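PDB 4PW1: uncharacterized protein from Clostridium leptum, which is of unknown function and joins two DUF6836 sequence regions in one fold, a nine-stranded antiparallel beta sheet surrounded by alpha-helices. Local coordinates for residues A87-E90 with R94-L97; F49-V54 with P69-R74. All coordinates share one frame; numbering follows the deposited sequence.

Contact 1 of 2, residues A87-E90 with R94-L97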
loop_
_atom_site.group_PDB
_atom_site.type_symbol
_atom_site.label_atom_id
_atom_site.label_comp_id
_atom_site.label_asym_id
_atom_site.label_seq_id
_atom_site.Cartn_x
_atom_site.Cartn_y
_atom_site.Cartn_z
ATOM N N ALA B 87 4.675 -21.519 7.003
ATOM C CA ALA B 87 3.415 -22.107 7.434
ATOM C C ALA B 87 3.640 -22.922 8.673
ATOM O O ALA B 87 4.493 -23.788 8.680
ATOM C CB ALA B 87 2.793 -23.008 6.325
ATOM N N LEU B 88 2.927 -22.624 9.750
ATOM C CA LEU B 88 3.006 -23.426 10.981
ATOM C C LEU B 88 1.600 -23.848 11.409
ATOM O O LEU B 88 0.642 -23.089 11.226
ATOM C CB LEU B 88 3.602 -22.592 12.134
ATOM C CG LEU B 88 5.016 -22.078 11.953
ATOM C CD1 LEU B 88 5.389 -21.254 13.173
ATOM C CD2 LEU B 88 6.018 -23.219 11.800
ATOM N N THR B 89 1.496 -25.005 12.048
ATOM C CA THR B 89 0.263 -25.469 12.634
ATOM C C THR B 89 0.465 -25.660 14.139
ATOM O O THR B 89 1.319 -26.389 14.538
ATOM C CB THR B 89 -0.198 -26.771 11.963
ATOM O OG1 THR B 89 -0.449 -26.508 10.587
ATOM C CG2 THR B 89 -1.500 -27.271 12.566
ATOM N N GLU B 90 -0.298 -24.948 14.951
ATOM C CA GLU B 90 -0.283 -25.120 16.421
ATOM C C GLU B 90 -0.748 -26.527 16.805
ATOM O O GLU B 90 -1.393 -27.213 16.005
ATOM C CB GLU B 90 -1.245 -24.131 17.122
ATOM C CG GLU B 90 -0.642 -22.883 17.753
ATOM C CD GLU B 90 0.227 -23.161 18.955
ATOM O OE1 GLU B 90 0.288 -24.305 19.419
ATOM O OE2 GLU B 90 0.867 -22.210 19.439
ATOM N N ARG B 94 -4.694 -24.688 14.816
ATOM C CA ARG B 94 -4.653 -23.341 14.251
ATOM C C ARG B 94 -3.484 -23.201 13.277
ATOM O O ARG B 94 -2.393 -23.701 13.538
ATOM C CB ARG B 94 -4.501 -22.293 15.362
ATOM C CG ARG B 94 -5.786 -22.018 16.138
ATOM C CD ARG B 94 -5.490 -21.097 17.308
ATOM N NE ARG B 94 -4.671 -21.787 18.280
ATOM C CZ ARG B 94 -4.111 -21.221 19.335
ATOM N NH1 ARG B 94 -4.288 -19.927 19.560
ATOM N NH2 ARG B 94 -3.364 -21.952 20.147
ATOM N N ARG B 95 -3.735 -22.564 12.144
ATOM C CA ARG B 95 -2.724 -22.433 11.110
ATOM C C ARG B 95 -2.257 -21.009 11.026
ATOM O O ARG B 95 -3.065 -20.086 10.978
ATOM C CB ARG B 95 -3.296 -22.892 9.774
ATOM C CG ARG B 95 -3.682 -24.363 9.858
ATOM C CD ARG B 95 -4.176 -24.915 8.545
ATOM N NE ARG B 95 -5.243 -24.079 8.053
ATOM C CZ ARG B 95 -5.889 -24.295 6.917
ATOM N NH1 ARG B 95 -5.579 -25.338 6.160
ATOM N NH2 ARG B 95 -6.854 -23.465 6.558
ATOM N N TYR B 96 -0.955 -20.824 11.007
ATOM C CA TYR B 96 -0.357 -19.504 10.953
ATOM C C TYR B 96 0.562 -19.331 9.759
ATOM O O TYR B 96 1.120 -20.284 9.253
ATOM C CB TYR B 96 0.473 -19.275 12.196
ATOM C CG TYR B 96 -0.329 -19.183 13.430
ATOM C CD1 TYR B 96 -0.639 -20.326 14.141
ATOM C CD2 TYR B 96 -0.784 -17.961 13.896
ATOM C CE1 TYR B 96 -1.382 -20.267 15.289
ATOM C CE2 TYR B 96 -1.551 -17.887 15.052
ATOM C CZ TYR B 96 -1.833 -19.057 15.748
ATOM O OH TYR B 96 -2.554 -19.082 16.918
ATOM N N LEU B 97 0.680 -18.098 9.295
ATOM C CA LEU B 97 1.784 -17.693 8.431
ATOM C C LEU B 97 2.634 -16.744 9.253
ATOM O O LEU B 97 2.118 -15.802 9.875
ATOM C CB LEU B 97 1.275 -16.992 7.159
ATOM C CG LEU B 97 0.559 -17.868 6.140
ATOM C CD1 LEU B 97 0.064 -17.063 4.942
ATOM C CD2 LEU B 97 1.454 -19.031 5.678
HETATM O O HOH W 1 -0.294 -19.287 18.797
#
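Leu88 and Tyr96 form the hydrogen-bonded pair at the turn end of an antiparallel beta hairpin, a compact example of two strands tied chiefly by backbone bonds, with side chains adding to the tie. The backbone bonds come first. Tyr96 N reaches Leu88 O at 2.8 Å and almost straight, 174° at the hydrogen, while Leu88 N returns a 3.0 Å bond to Tyr96 O. Beyond the last strand pair, Glu90 N donates to Arg94 O over 2.8 Å. Between these bonds lies the non-hydrogen-bonded pair Thr89 with Arg95, and on the far side of Leu88 and Tyr96, away from the turn, the pair Ala87 with Leu97; CA-H...O contacts fill in, among them Thr89 CA to Arg94 O at 3.3 Å.

Van der Waals contact gathers at the Glu90 methylene, whose chain bends at chi2 (-68°). Its CG approaches Tyr96 CE1 obliquely at 3.7 Å, and Arg94 NH2 lies equally near. On the other face of the sheet the apolar pair is Ala87 CB and Leu97 CD2, 4.2 Å apart.

Of the charges, Glu90 OE2 stays 4.3 Å from Arg94 NH2, well out of the guanidinium plane, and Arg94 NE instead makes a salt bridge with Asp92 in the turn. A water joins Glu90 OE2 to Tyr96 OH. Direct hydrogen bonding across the contact is all backbone; the Glu90 carboxylate reaches Tyr96 through water and Arg94 probably by electrostatics alone.

Contact 2 of 2, residues F49-V54 with P69-R74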
loop_
_atom_site.group_PDB
_atom_site.type_symbol
_atom_site.label_atom_id
_atom_site.label_comp_id
_atom_site.label_asym_id
_atom_site.label_seq_id
_atom_site.Cartn_x
_atom_site.Cartn_y
_atom_site.Cartn_z
ATOM N N PHE B 49 17.450 -16.721 16.361
ATOM C CA PHE B 49 16.691 -15.557 16.677
ATOM C C PHE B 49 15.224 -15.656 16.174
ATOM O O PHE B 49 14.274 -15.259 16.876
ATOM C CB PHE B 49 17.370 -14.311 16.097
ATOM C CG PHE B 49 16.564 -13.055 16.298
ATOM C CD1 PHE B 49 16.630 -12.359 17.477
ATOM C CD2 PHE B 49 15.733 -12.585 15.293
ATOM C CE1 PHE B 49 15.866 -11.216 17.681
ATOM C CE2 PHE B 49 14.962 -11.442 15.491
ATOM C CZ PHE B 49 15.017 -10.754 16.690
ATOM N N ALA B 50 15.033 -16.154 14.963
ATOM C CA ALA B 50 13.686 -16.290 14.403
ATOM C C ALA B 50 12.815 -17.322 15.194
ATOM O O ALA B 50 11.632 -17.086 15.441
ATOM C CB ALA B 50 13.772 -16.692 12.944
ATOM N N ALA B 51 13.385 -18.476 15.516
ATOM C CA ALA B 51 12.705 -19.461 16.379
ATOM C C ALA B 51 12.217 -18.858 17.695
ATOM O O ALA B 51 11.056 -19.051 18.102
ATOM C CB ALA B 51 13.609 -20.636 16.680
ATOM N N ASN B 52 13.089 -18.106 18.361
ATOM C CA ASN B 52 12.701 -17.426 19.584
ATOM C C ASN B 52 11.664 -16.291 19.338
ATOM O O ASN B 52 10.765 -16.053 20.141
ATOM C CB ASN B 52 13.944 -16.907 20.251
ATOM C CG ASN B 52 14.716 -18.027 20.929
ATOM O OD1 ASN B 52 14.297 -18.520 21.950
ATOM N ND2 ASN B 52 15.808 -18.421 20.359
ATOM N N SER B 53 11.800 -15.591 18.233
ATOM C CA SER B 53 10.794 -14.565 17.865
ATOM C C SER B 53 9.395 -15.159 17.710
ATOM O O SER B 53 8.405 -14.609 18.227
ATOM C CB SER B 53 11.202 -13.873 16.586
ATOM O OG SER B 53 12.426 -13.159 16.772
ATOM N N VAL B 54 9.307 -16.303 17.039
ATOM C CA VAL B 54 8.043 -17.012 16.888
ATOM C C VAL B 54 7.439 -17.323 18.259
ATOM O O VAL B 54 6.260 -16.992 18.516
ATOM C CB VAL B 54 8.196 -18.303 16.059
ATOM C CG1 VAL B 54 6.921 -19.152 16.095
ATOM C CG2 VAL B 54 8.605 -17.984 14.615
ATOM N N PRO B 69 14.028 -26.807 10.814
ATOM C CA PRO B 69 13.884 -27.228 9.438
ATOM C C PRO B 69 12.973 -26.359 8.579
ATOM O O PRO B 69 13.055 -26.435 7.369
ATOM C CB PRO B 69 13.272 -28.633 9.548
ATOM C CG PRO B 69 13.598 -29.102 10.940
ATOM C CD PRO B 69 13.591 -27.854 11.770
ATOM N N LEU B 70 12.123 -25.538 9.185
ATOM C CA LEU B 70 11.157 -24.747 8.421
ATOM C C LEU B 70 11.592 -23.292 8.241
ATOM O O LEU B 70 11.061 -22.572 7.407
ATOM C CB LEU B 70 9.801 -24.764 9.120
ATOM C CG LEU B 70 9.203 -26.150 9.384
ATOM C CD1 LEU B 70 7.891 -26.009 10.118
ATOM C CD2 LEU B 70 8.988 -26.881 8.071
ATOM N N ILE B 71 12.533 -22.831 9.052
ATOM C CA ILE B 71 12.983 -21.446 8.944
ATOM C C ILE B 71 14.016 -21.288 7.814
ATOM O O ILE B 71 15.201 -21.421 8.031
ATOM C CB ILE B 71 13.571 -20.978 10.275
ATOM C CG1 ILE B 71 12.457 -21.025 11.334
ATOM C CG2 ILE B 71 14.116 -19.567 10.173
ATOM C CD1 ILE B 71 12.964 -20.826 12.763
ATOM N N LYS B 72 13.546 -20.893 6.639
ATOM C CA LYS B 72 14.376 -20.746 5.459
ATOM C C LYS B 72 14.418 -19.316 4.938
ATOM O O LYS B 72 13.625 -18.893 4.051
ATOM C CB LYS B 72 13.898 -21.719 4.394
ATOM C CG LYS B 72 14.102 -23.178 4.800
ATOM C CD LYS B 72 13.874 -24.094 3.605
ATOM C CE LYS B 72 12.399 -24.386 3.432
ATOM N NZ LYS B 72 11.917 -25.351 4.462
ATOM N N PHE B 73 15.338 -18.549 5.507
ATOM C CA PHE B 73 15.564 -17.183 5.063
ATOM C C PHE B 73 16.132 -17.125 3.666
ATOM O O PHE B 73 16.868 -18.033 3.230
ATOM C CB PHE B 73 16.453 -16.409 6.035
ATOM C CG PHE B 73 15.716 -15.889 7.239
ATOM C CD1 PHE B 73 15.541 -16.666 8.365
ATOM C CD2 PHE B 73 15.134 -14.607 7.215
ATOM C CE1 PHE B 73 14.856 -16.170 9.474
ATOM C CE2 PHE B 73 14.483 -14.102 8.314
ATOM C CZ PHE B 73 14.335 -14.891 9.451
ATOM N N ARG B 74 15.728 -16.072 2.943
ATOM C CA ARG B 74 16.211 -15.791 1.600
ATOM C C ARG B 74 16.894 -14.449 1.610
ATOM O O ARG B 74 16.371 -13.472 2.172
ATOM C CB ARG B 74 15.072 -15.827 0.585
ATOM C CG ARG B 74 14.438 -17.201 0.481
ATOM C CD ARG B 74 13.625 -17.403 -0.787
ATOM N NE ARG B 74 12.434 -16.587 -0.765
ATOM C CZ ARG B 74 11.193 -17.032 -0.576
ATOM N NH1 ARG B 74 10.924 -18.324 -0.403
ATOM N NH2 ARG B 74 10.198 -16.162 -0.580
#
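Helix 44-58 turns the side of Ala50 and Ala51 toward the irregular loop 69-74, the closest CA atoms, those of Ala50 and Ile71, standing 7.5 Å apart and no hydrogen bond crossing the gap. What joins the two is the familiar device of small helix residues receiving larger side chains from a neighbouring segment.

Ile71 supplies both of its branches. Its CG2, anti to the backbone N (chi1 -63°), comes to 4.0 Å from Ala50 CB, while the other arm extends through chi2 (170°) to lay CD1 against the helix backbone, 3.6 Å from Ala51 N and 4.0 Å from Ala51 CB. Phe73 presents the rim of its ring: Ala50 CB lies in the ring plane at the edge, 3.7 Å from CE1 and 4.0 Å from CZ. One methyl group thus touches both the isoleucine and the phenylalanine, and Met100 of strand 95-103 packs on the same alanine.

Within the helix, two donors grip Phe49 O: Ser53 OG at 2.8 Å from above the carbonyl plane, and Ser53 N from the opposite face.

All four residues that touch are buried, and Ile71 and Phe73 also pack on strand 80-89. The chemistry is that of a hydrophobic seam, probably held by close packing and the burial of apolar surface, through which the loop leading into strand 74-76 packs against the helix while also touching strand 80-89.

Overall arrangement
Contacts 1 and 2 illustrate two ways of joining neighbouring parts of one fold: a hairpin closed by backbone hydrogen bonds and a helix seated by apolar side chains. They follow each other along the chain, their centres 14 Å apart, and Leu88 connects them. From the hairpin its CD2 meets Leu70 CD1 of loop 69-74 at 3.8 Å, and its CD1 meets Val54 CG1 of helix 44-58 at 3.9 Å, so one side chain touches both segments of contact 2. Trp62 packs against Leu88, Glu90 and Val54, bridging the same region. A glycerol, probably from crystallisation, binds Thr89 N; no active site is known.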